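PDB 1TE5: glutamine amidotransferase type-2 domain-containing protein from Pseudomonas aeruginosa PAO1, which is of unproven function but, as a predicted class-II glutamine amidotransferase, probably releases ammonia from glutamine and passes it to an acceptor. Local coordinates for residues A132-V140 against L153-Y164; S89-L98 against Y121-E130. All coordinates share one frame; numbering follows the deposited sequence.

Contact 1 (A132-V140 against L153-Y164); sequences AFCDLLNRV and LLPVLISACDEY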
loop_
_atom_site.group_PDB
_atom_site.type_symbol
_atom_site.label_atom_id
_atom_site.label_comp_id
_atom_site.label_asym_id
_atom_site.label_seq_id
_atom_site.Cartn_x
_atom_site.Cartn_y
_atom_site.Cartn_z
ATOM N N ALA A 132 0.657 -1.241 -18.699
ATOM C CA ALA A 132 -0.691 -1.030 -19.207
ATOM C C ALA A 132 -1.466 -0.135 -18.257
ATOM O O ALA A 132 -2.245 0.711 -18.700
ATOM C CB ALA A 132 -1.415 -2.358 -19.374
ATOM N N PHE A 133 -1.283 -0.354 -16.955
ATOM C CA PHE A 133 -1.965 0.437 -15.928
ATOM C C PHE A 133 -1.602 1.921 -16.024
ATOM O O PHE A 133 -2.473 2.797 -15.997
ATOM C CB PHE A 133 -1.597 -0.081 -14.531
ATOM C CG PHE A 133 -2.306 0.630 -13.404
ATOM C CD1 PHE A 133 -1.719 0.713 -12.146
ATOM C CD2 PHE A 133 -3.570 1.197 -13.597
ATOM C CE1 PHE A 133 -2.378 1.350 -11.083
ATOM C CE2 PHE A 133 -4.243 1.838 -12.546
ATOM C CZ PHE A 133 -3.643 1.912 -11.281
ATOM N N CYS A 134 -0.304 2.190 -16.045
ATOM C CA CYS A 134 0.197 3.544 -16.142
ATOM C C CYS A 134 -0.267 4.210 -17.424
ATOM O O CYS A 134 -0.722 5.345 -17.387
ATOM C CB CYS A 134 1.715 3.546 -16.075
ATOM S SG CYS A 134 2.332 3.000 -14.485
ATOM N N ASP A 135 -0.163 3.499 -18.545
ATOM C CA ASP A 135 -0.573 4.034 -19.837
ATOM C C ASP A 135 -2.039 4.447 -19.831
ATOM O O ASP A 135 -2.392 5.528 -20.325
ATOM C CB ASP A 135 -0.327 3.016 -20.948
ATOM C CG ASP A 135 -0.577 3.592 -22.331
ATOM O OD1 ASP A 135 0.222 4.437 -22.790
ATOM O OD2 ASP A 135 -1.579 3.203 -22.958
ATOM N N LEU A 136 -2.887 3.574 -19.292
ATOM C CA LEU A 136 -4.321 3.840 -19.205
ATOM C C LEU A 136 -4.547 5.071 -18.342
ATOM O O LEU A 136 -5.471 5.849 -18.583
ATOM C CB LEU A 136 -5.058 2.638 -18.600
ATOM C CG LEU A 136 -6.557 2.749 -18.293
ATOM C CD1 LEU A 136 -7.198 1.380 -18.443
ATOM C CD2 LEU A 136 -6.799 3.314 -16.893
ATOM N N LEU A 137 -3.713 5.204 -17.311
ATOM C CA LEU A 137 -3.776 6.323 -16.385
ATOM C C LEU A 137 -3.349 7.605 -17.075
ATOM O O LEU A 137 -3.860 8.676 -16.760
ATOM C CB LEU A 137 -2.887 6.053 -15.160
ATOM C CG LEU A 137 -3.456 5.136 -14.074
ATOM C CD1 LEU A 137 -2.411 4.884 -13.024
ATOM C CD2 LEU A 137 -4.685 5.760 -13.448
ATOM N N ASN A 138 -2.409 7.491 -18.007
ATOM C CA ASN A 138 -1.902 8.640 -18.752
ATOM C C ASN A 138 -2.934 9.174 -19.729
ATOM O O ASN A 138 -2.990 10.373 -19.995
ATOM C CB ASN A 138 -0.622 8.279 -19.503
ATOM C CG ASN A 138 0.560 8.083 -18.579
ATOM O OD1 ASN A 138 1.582 7.516 -18.972
ATOM N ND2 ASN A 138 0.443 8.573 -17.354
ATOM N N ARG A 139 -3.730 8.264 -20.282
ATOM C CA ARG A 139 -4.779 8.615 -21.227
ATOM C C ARG A 139 -5.931 9.296 -20.513
ATOM O O ARG A 139 -6.614 10.144 -21.087
ATOM C CB ARG A 139 -5.300 7.363 -21.917
ATOM C CG ARG A 139 -4.254 6.599 -22.684
ATOM C CD ARG A 139 -4.845 5.304 -23.171
ATOM N NE ARG A 139 -3.929 4.575 -24.031
ATOM C CZ ARG A 139 -4.294 3.979 -25.161
ATOM N NH1 ARG A 139 -3.392 3.332 -25.889
ATOM N NH2 ARG A 139 -5.562 4.030 -25.559
ATOM N N VAL A 140 -6.212 8.844 -19.296
ATOM C CA VAL A 140 -7.286 9.429 -18.498
ATOM C C VAL A 140 -6.850 10.806 -18.004
ATOM O O VAL A 140 -7.646 11.738 -18.000
ATOM C CB VAL A 140 -7.680 8.522 -17.279
ATOM C CG1 VAL A 140 -8.690 9.211 -16.380
ATOM C CG2 VAL A 140 -8.274 7.225 -17.767
ATOM N N LEU A 153 -15.308 9.780 -18.078
ATOM C CA LEU A 153 -14.049 9.066 -18.265
ATOM C C LEU A 153 -14.234 7.598 -18.666
ATOM O O LEU A 153 -13.257 6.897 -18.905
ATOM C CB LEU A 153 -13.187 9.167 -17.004
ATOM C CG LEU A 153 -13.571 8.294 -15.812
ATOM C CD1 LEU A 153 -12.598 7.132 -15.710
ATOM C CD2 LEU A 153 -13.531 9.121 -14.544
ATOM N N LEU A 154 -15.479 7.133 -18.728
ATOM C CA LEU A 154 -15.758 5.749 -19.104
ATOM C C LEU A 154 -15.266 5.399 -20.509
ATOM O O LEU A 154 -14.652 4.348 -20.700
ATOM C CB LEU A 154 -17.255 5.441 -18.988
ATOM C CG LEU A 154 -17.707 4.262 -18.121
ATOM C CD1 LEU A 154 -19.228 4.199 -18.095
ATOM C CD2 LEU A 154 -17.127 2.965 -18.653
ATOM N N PRO A 155 -15.550 6.254 -21.518
ATOM C CA PRO A 155 -15.107 5.971 -22.888
ATOM C C PRO A 155 -13.604 5.764 -23.023
ATOM O O PRO A 155 -13.170 4.912 -23.793
ATOM C CB PRO A 155 -15.570 7.205 -23.655
ATOM C CG PRO A 155 -16.815 7.590 -22.935
ATOM C CD PRO A 155 -16.388 7.468 -21.495
ATOM N N VAL A 156 -12.813 6.565 -22.312
ATOM C CA VAL A 156 -11.363 6.426 -22.382
ATOM C C VAL A 156 -10.910 5.080 -21.824
ATOM O O VAL A 156 -9.940 4.512 -22.311
ATOM C CB VAL A 156 -10.618 7.595 -21.688
ATOM C CG1 VAL A 156 -11.039 7.731 -20.269
ATOM C CG2 VAL A 156 -9.126 7.381 -21.757
ATOM N N LEU A 157 -11.622 4.577 -20.817
ATOM C CA LEU A 157 -11.307 3.283 -20.211
ATOM C C LEU A 157 -11.508 2.164 -21.225
ATOM O O LEU A 157 -10.650 1.300 -21.395
ATOM C CB LEU A 157 -12.215 3.010 -19.011
ATOM C CG LEU A 157 -12.096 3.892 -17.773
ATOM C CD1 LEU A 157 -13.089 3.429 -16.714
ATOM C CD2 LEU A 157 -10.682 3.825 -17.238
ATOM N N ILE A 158 -12.679 2.171 -21.853
ATOM C CA ILE A 158 -13.066 1.182 -22.855
ATOM C C ILE A 158 -12.116 1.200 -24.045
ATOM O O ILE A 158 -11.779 0.151 -24.602
ATOM C CB ILE A 158 -14.493 1.469 -23.379
ATOM C CG1 ILE A 158 -15.454 1.657 -22.206
ATOM C CG2 ILE A 158 -14.973 0.332 -24.278
ATOM C CD1 ILE A 158 -16.759 2.299 -22.589
ATOM N N SER A 159 -11.736 2.403 -24.458
ATOM C CA SER A 159 -10.844 2.589 -25.588
ATOM C C SER A 159 -9.507 1.907 -25.368
ATOM O O SER A 159 -9.050 1.135 -26.208
ATOM C CB SER A 159 -10.625 4.081 -25.844
ATOM O OG SER A 159 -11.820 4.709 -26.278
ATOM N N ALA A 160 -8.876 2.222 -24.244
ATOM C CA ALA A 160 -7.578 1.659 -23.899
ATOM C C ALA A 160 -7.632 0.138 -23.802
ATOM O O ALA A 160 -6.724 -0.549 -24.272
ATOM C CB ALA A 160 -7.079 2.254 -22.595
ATOM N N CYS A 161 -8.688 -0.380 -23.177
ATOM C CA CYS A 161 -8.855 -1.820 -23.028
ATOM C C CYS A 161 -8.968 -2.493 -24.386
ATOM O O CYS A 161 -8.412 -3.575 -24.598
ATOM C CB CYS A 161 -10.080 -2.129 -22.176
ATOM S SG CYS A 161 -9.829 -1.855 -20.403
ATOM N N ASP A 162 -9.695 -1.848 -25.294
ATOM C CA ASP A 162 -9.881 -2.349 -26.651
ATOM C C ASP A 162 -8.546 -2.489 -27.364
ATOM O O ASP A 162 -8.300 -3.470 -28.068
ATOM C CB ASP A 162 -10.775 -1.400 -27.453
ATOM C CG ASP A 162 -12.203 -1.898 -27.568
ATOM O OD1 ASP A 162 -12.395 -3.093 -27.887
ATOM O OD2 ASP A 162 -13.133 -1.087 -27.356
ATOM N N GLU A 163 -7.713 -1.467 -27.224
ATOM C CA GLU A 163 -6.399 -1.462 -27.846
ATOM C C GLU A 163 -5.470 -2.516 -27.273
ATOM O O GLU A 163 -4.672 -3.103 -28.001
ATOM C CB GLU A 163 -5.736 -0.097 -27.698
ATOM C CG GLU A 163 -6.062 0.884 -28.798
ATOM C CD GLU A 163 -4.993 1.943 -28.928
ATOM O OE1 GLU A 163 -3.822 1.565 -29.175
ATOM O OE2 GLU A 163 -5.313 3.144 -28.771
ATOM N N TYR A 164 -5.513 -2.686 -25.957
ATOM C CA TYR A 164 -4.663 -3.661 -25.288
ATOM C C TYR A 164 -5.029 -5.091 -25.692
ATOM O O TYR A 164 -4.147 -5.932 -25.849
ATOM C CB TYR A 164 -4.754 -3.503 -23.764
ATOM C CG TYR A 164 -4.398 -2.127 -23.241
ATOM C CD1 TYR A 164 -3.521 -1.297 -23.933
ATOM C CD2 TYR A 164 -4.968 -1.645 -22.066
ATOM C CE1 TYR A 164 -3.225 -0.015 -23.469
ATOM C CE2 TYR A 164 -4.679 -0.372 -21.593
ATOM C CZ TYR A 164 -3.812 0.440 -22.301
ATOM O OH TYR A 164 -3.564 1.721 -21.868
#
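The hydroxyl of Y164 gives its proton to D135, with OH 2.7 Å from OD2. It uses the anti lone pair of that oxygen. OD2 sits at the ring edge, in its plane, while the carboxylate is turned 62° against the ring. OD2 takes a second bond from R139 one turn further along the same helix: R139 NE is 2.9 Å from D135 OD2 and meets it from above the carboxylate plane. R139 then reaches across to E163. Its NH2 lies 3.3 Å from E163 OE2 in a salt bridge whose hydrogen bonds are weak. R139 is extended from CG to NE, which carries the guanidinium past A160 to this acid. Two acids thus flank one arginine, and probably both stay ionised.

Residues 132-140 and 153-164 belong to consecutive helices that run roughly antiparallel, their segment axes at 143° and 9.7 Å apart at closest approach. The packing is knobs-into-holes. R139 sits among V156, A160, E163 and Y164, and Y164 among A132, D135, L136 and R139. A132 CB lies over one face of the tyrosine ring.

Beside the polar group runs an apolar seam. L136 CD2 meets L157 CD2 at 3.9 Å, and V140 CG2 touches V156 CG1 at 3.8 Å. F114 and F170 pack around the Y164 ring. W103 of strand 101-108 lies against L136 and L153, and F181 of strand 180-183 against L157.

Contact 2 (S89-L98 against Y121-E130); sequences SNTHPFIREL and YRPVGETDSE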
loop_
_atom_site.group_PDB
_atom_site.type_symbol
_atom_site.label_atom_id
_atom_site.label_comp_id
_atom_site.label_asym_id
_atom_site.label_seq_id
_atom_site.Cartn_x
_atom_site.Cartn_y
_atom_site.Cartn_z
ATOM N N SER A 89 7.754 -5.782 -6.867
ATOM C CA SER A 89 7.419 -4.766 -7.861
ATOM C C SER A 89 6.671 -5.324 -9.070
ATOM O O SER A 89 6.118 -4.564 -9.878
ATOM C CB SER A 89 8.670 -3.993 -8.304
ATOM O OG SER A 89 9.669 -4.830 -8.856
ATOM N N ASN A 90 6.634 -6.648 -9.174
ATOM C CA ASN A 90 5.958 -7.328 -10.279
ATOM C C ASN A 90 4.729 -8.115 -9.827
ATOM O O ASN A 90 4.203 -8.940 -10.576
ATOM C CB ASN A 90 6.963 -8.204 -11.007
ATOM C CG ASN A 90 8.083 -7.475 -11.730
ATOM O OD1 ASN A 90 7.842 -6.501 -12.433
ATOM N ND2 ASN A 90 9.319 -7.918 -11.528
ATOM N N THR A 91 4.246 -7.822 -8.627
ATOM C CA THR A 91 3.081 -8.498 -8.068
ATOM C C THR A 91 1.840 -7.572 -8.090
ATOM O O THR A 91 1.944 -6.392 -7.768
ATOM C CB THR A 91 3.401 -8.952 -6.624
ATOM O OG1 THR A 91 4.589 -9.760 -6.634
ATOM C CG2 THR A 91 2.266 -9.750 -6.038
ATOM N N HIS A 92 0.715 -8.119 -8.558
ATOM C CA HIS A 92 -0.565 -7.415 -8.654
ATOM C C HIS A 92 -1.268 -7.487 -7.310
ATOM O O HIS A 92 -1.030 -8.402 -6.532
ATOM C CB HIS A 92 -1.508 -8.112 -9.648
ATOM C CG HIS A 92 -1.000 -8.191 -11.052
ATOM N ND1 HIS A 92 0.300 -8.529 -11.365
ATOM C CD2 HIS A 92 -1.641 -8.036 -12.229
ATOM C CE1 HIS A 92 0.434 -8.584 -12.678
ATOM N NE2 HIS A 92 -0.731 -8.287 -13.224
ATOM N N PRO A 93 -2.190 -6.551 -7.043
ATOM C CA PRO A 93 -2.587 -5.444 -7.923
ATOM C C PRO A 93 -1.676 -4.211 -7.754
ATOM O O PRO A 93 -0.825 -4.195 -6.873
ATOM C CB PRO A 93 -4.023 -5.167 -7.484
ATOM C CG PRO A 93 -4.007 -5.510 -6.040
ATOM C CD PRO A 93 -3.207 -6.777 -5.997
ATOM N N PHE A 94 -1.863 -3.201 -8.607
ATOM C CA PHE A 94 -1.061 -1.980 -8.556
ATOM C C PHE A 94 -1.917 -0.772 -8.162
ATOM O O PHE A 94 -3.093 -0.689 -8.523
ATOM C CB PHE A 94 -0.375 -1.733 -9.904
ATOM C CG PHE A 94 0.497 -2.868 -10.351
ATOM C CD1 PHE A 94 0.072 -3.741 -11.344
ATOM C CD2 PHE A 94 1.744 -3.076 -9.767
ATOM C CE1 PHE A 94 0.885 -4.805 -11.746
ATOM C CE2 PHE A 94 2.561 -4.132 -10.160
ATOM C CZ PHE A 94 2.132 -4.995 -11.150
ATOM N N ILE A 95 -1.320 0.154 -7.415
ATOM C CA ILE A 95 -2.019 1.354 -6.955
ATOM C C ILE A 95 -1.328 2.633 -7.419
ATOM O O ILE A 95 -0.101 2.695 -7.511
ATOM C CB ILE A 95 -2.114 1.391 -5.410
ATOM C CG1 ILE A 95 -2.697 0.082 -4.879
ATOM C CG2 ILE A 95 -2.963 2.580 -4.948
ATOM C CD1 ILE A 95 -2.825 0.056 -3.387
ATOM N N ARG A 96 -2.131 3.658 -7.696
ATOM C CA ARG A 96 -1.630 4.961 -8.123
ATOM C C ARG A 96 -2.751 5.979 -7.990
ATOM O O ARG A 96 -3.893 5.691 -8.353
ATOM C CB ARG A 96 -1.116 4.900 -9.563
ATOM C CG ARG A 96 0.236 5.569 -9.732
ATOM C CD ARG A 96 1.144 4.842 -10.719
ATOM N NE ARG A 96 1.451 3.529 -10.167
ATOM C CZ ARG A 96 2.550 2.835 -10.439
ATOM N NH1 ARG A 96 2.720 1.647 -9.891
ATOM N NH2 ARG A 96 3.484 3.322 -11.249
ATOM N N GLU A 97 -2.454 7.139 -7.407
ATOM C CA GLU A 97 -3.492 8.155 -7.249
ATOM C C GLU A 97 -3.631 9.056 -8.461
ATOM O O GLU A 97 -2.643 9.445 -9.085
ATOM C CB GLU A 97 -3.295 8.991 -5.974
ATOM C CG GLU A 97 -2.294 10.134 -6.071
ATOM C CD GLU A 97 -2.910 11.493 -6.425
ATOM O OE1 GLU A 97 -4.148 11.640 -6.523
ATOM O OE2 GLU A 97 -2.118 12.428 -6.602
ATOM N N LEU A 98 -4.882 9.339 -8.793
ATOM C CA LEU A 98 -5.262 10.203 -9.895
ATOM C C LEU A 98 -6.512 10.926 -9.388
ATOM O O LEU A 98 -7.446 10.304 -8.878
ATOM C CB LEU A 98 -5.572 9.387 -11.159
ATOM C CG LEU A 98 -5.612 10.146 -12.494
ATOM C CD1 LEU A 98 -5.515 9.181 -13.648
ATOM C CD2 LEU A 98 -6.865 10.984 -12.611
ATOM N N TYR A 121 2.754 8.778 -15.511
ATOM C CA TYR A 121 2.899 7.595 -14.680
ATOM C C TYR A 121 3.895 6.640 -15.316
ATOM O O TYR A 121 3.872 6.407 -16.524
ATOM C CB TYR A 121 1.548 6.896 -14.506
ATOM C CG TYR A 121 0.491 7.739 -13.829
ATOM C CD1 TYR A 121 -0.405 8.505 -14.579
ATOM C CD2 TYR A 121 0.368 7.760 -12.440
ATOM C CE1 TYR A 121 -1.399 9.268 -13.965
ATOM C CE2 TYR A 121 -0.628 8.521 -11.814
ATOM C CZ TYR A 121 -1.505 9.270 -12.587
ATOM O OH TYR A 121 -2.484 10.025 -11.984
ATOM N N ARG A 122 4.783 6.096 -14.495
ATOM C CA ARG A 122 5.781 5.154 -14.974
ATOM C C ARG A 122 5.765 3.909 -14.092
ATOM O O ARG A 122 5.532 3.996 -12.883
ATOM C CB ARG A 122 7.175 5.792 -14.951
ATOM C CG ARG A 122 7.310 7.055 -15.784
ATOM C CD ARG A 122 8.760 7.487 -15.850
ATOM N NE ARG A 122 8.934 8.774 -16.513
ATOM C CZ ARG A 122 8.776 8.982 -17.814
ATOM N NH1 ARG A 122 8.958 10.192 -18.317
ATOM N NH2 ARG A 122 8.426 7.984 -18.610
ATOM N N PRO A 123 5.917 2.721 -14.702
ATOM C CA PRO A 123 5.916 1.509 -13.885
ATOM C C PRO A 123 7.195 1.403 -13.037
ATOM O O PRO A 123 8.267 1.893 -13.428
ATOM C CB PRO A 123 5.823 0.396 -14.937
ATOM C CG PRO A 123 6.527 0.967 -16.108
ATOM C CD PRO A 123 5.995 2.388 -16.137
ATOM N N VAL A 124 7.044 0.842 -11.842
ATOM C CA VAL A 124 8.169 0.623 -10.936
ATOM C C VAL A 124 8.780 -0.756 -11.264
ATOM O O VAL A 124 10.000 -0.954 -11.188
ATOM C CB VAL A 124 7.704 0.667 -9.463
ATOM C CG1 VAL A 124 8.885 0.434 -8.527
ATOM C CG2 VAL A 124 7.047 2.016 -9.172
ATOM N N GLY A 125 7.900 -1.696 -11.610
ATOM C CA GLY A 125 8.296 -3.046 -11.982
ATOM C C GLY A 125 8.414 -3.202 -13.491
ATOM O O GLY A 125 8.329 -2.227 -14.241
ATOM N N GLU A 126 8.617 -4.428 -13.950
ATOM C CA GLU A 126 8.772 -4.668 -15.375
ATOM C C GLU A 126 7.591 -5.360 -16.040
ATOM O O GLU A 126 7.661 -5.702 -17.222
ATOM C CB GLU A 126 10.045 -5.472 -15.646
ATOM C CG GLU A 126 11.313 -4.903 -15.026
ATOM C CD GLU A 126 11.485 -5.288 -13.571
ATOM O OE1 GLU A 126 11.771 -4.388 -12.753
ATOM O OE2 GLU A 126 11.349 -6.490 -13.248
ATOM N N THR A 127 6.514 -5.572 -15.292
ATOM C CA THR A 127 5.338 -6.236 -15.839
ATOM C C THR A 127 4.694 -5.465 -16.981
ATOM O O THR A 127 4.856 -4.250 -17.095
ATOM C CB THR A 127 4.257 -6.485 -14.749
ATOM O OG1 THR A 127 4.000 -5.277 -14.016
ATOM C CG2 THR A 127 4.701 -7.577 -13.793
ATOM N N ASP A 128 4.043 -6.192 -17.879
ATOM C CA ASP A 128 3.333 -5.559 -18.976
ATOM C C ASP A 128 2.045 -5.021 -18.362
ATOM O O ASP A 128 1.473 -4.046 -18.843
ATOM C CB ASP A 128 2.997 -6.569 -20.083
ATOM C CG ASP A 128 4.150 -6.785 -21.068
ATOM O OD1 ASP A 128 5.149 -6.028 -21.048
ATOM O OD2 ASP A 128 4.041 -7.723 -21.888
ATOM N N SER A 129 1.586 -5.685 -17.307
ATOM C CA SER A 129 0.371 -5.287 -16.608
ATOM C C SER A 129 0.485 -3.866 -16.061
ATOM O O SER A 129 -0.439 -3.064 -16.212
ATOM C CB SER A 129 0.083 -6.251 -15.450
ATOM O OG SER A 129 -0.174 -7.567 -15.915
ATOM N N GLU A 130 1.602 -3.572 -15.399
ATOM C CA GLU A 130 1.830 -2.255 -14.814
ATOM C C GLU A 130 2.056 -1.190 -15.884
ATOM O O GLU A 130 1.712 -0.023 -15.690
ATOM C CB GLU A 130 3.011 -2.299 -13.851
ATOM C CG GLU A 130 3.237 -1.005 -13.102
ATOM C CD GLU A 130 4.330 -1.110 -12.069
ATOM O OE1 GLU A 130 5.037 -2.146 -12.037
ATOM O OE2 GLU A 130 4.472 -0.148 -11.282
HETATM O O HOH W 1 5.001 -2.025 -8.901
HETATM O O HOH W 2 11.330 -3.351 -10.264
#
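E130 OE2 is gripped by two donors from opposite faces of its carboxylate. R96 NH1 forms a salt bridge to E130 OE2 at 2.9 Å, and V124 N donates to E130 OE2 at 2.8 Å. The other oxygen, OE1, accepts from G125 N. CG of E130 is anti to the backbone N (chi1 -175°), and the extended chain crosses F94 at about a right angle. CB lies over the ring face, 3.9 Å from the F94 centroid, a CH-pi contact, and the carboxylate is stacked at 16° to the ring.

This joins strand 94-98, outermost in its sheet within this chain, to the loop leading into helix 128-143. T127 is the N-cap, with OG1 accepting from E130 N. N90 holds the loop through its amide: OD1 accepts from E126 N at 2.7 Å, and ND2 donates to E126 OE2 at 3.0 Å. H92 NE2 and S129 OG share a hydrogen bond of 2.8 Å, and S129 OG also bonds H107.

Y121 OH donates to E97 O at 3.0 Å. R96 CG and CD touch Y121 CD2, each at 3.5 Å, as the side chains slide past each other in opposite directions. The carboxylate of E97 bonds R122 N of the second subunit.

Overall arrangement
From the N terminus, residues 89-98 come first and end in strand 94-98. The chain turns back as strand 101-108, then a loop brings it to 121-130, where contact 2 closes. Helix 128-143 begins there and runs on through 132-140. A short connection leads to helix 150-165, and contact 1 closes that helical hairpin. The contacts follow in series and neither nests in the other, but both use helix 128-143. Their centres lie about 14 Å apart, and they touch: F133, C134 and L137 of contact 1 pack on F94, R96 and L98 of contact 2. Together they tie the helix pair to one six-stranded antiparallel sheet, and contact 2 also borders the second subunit.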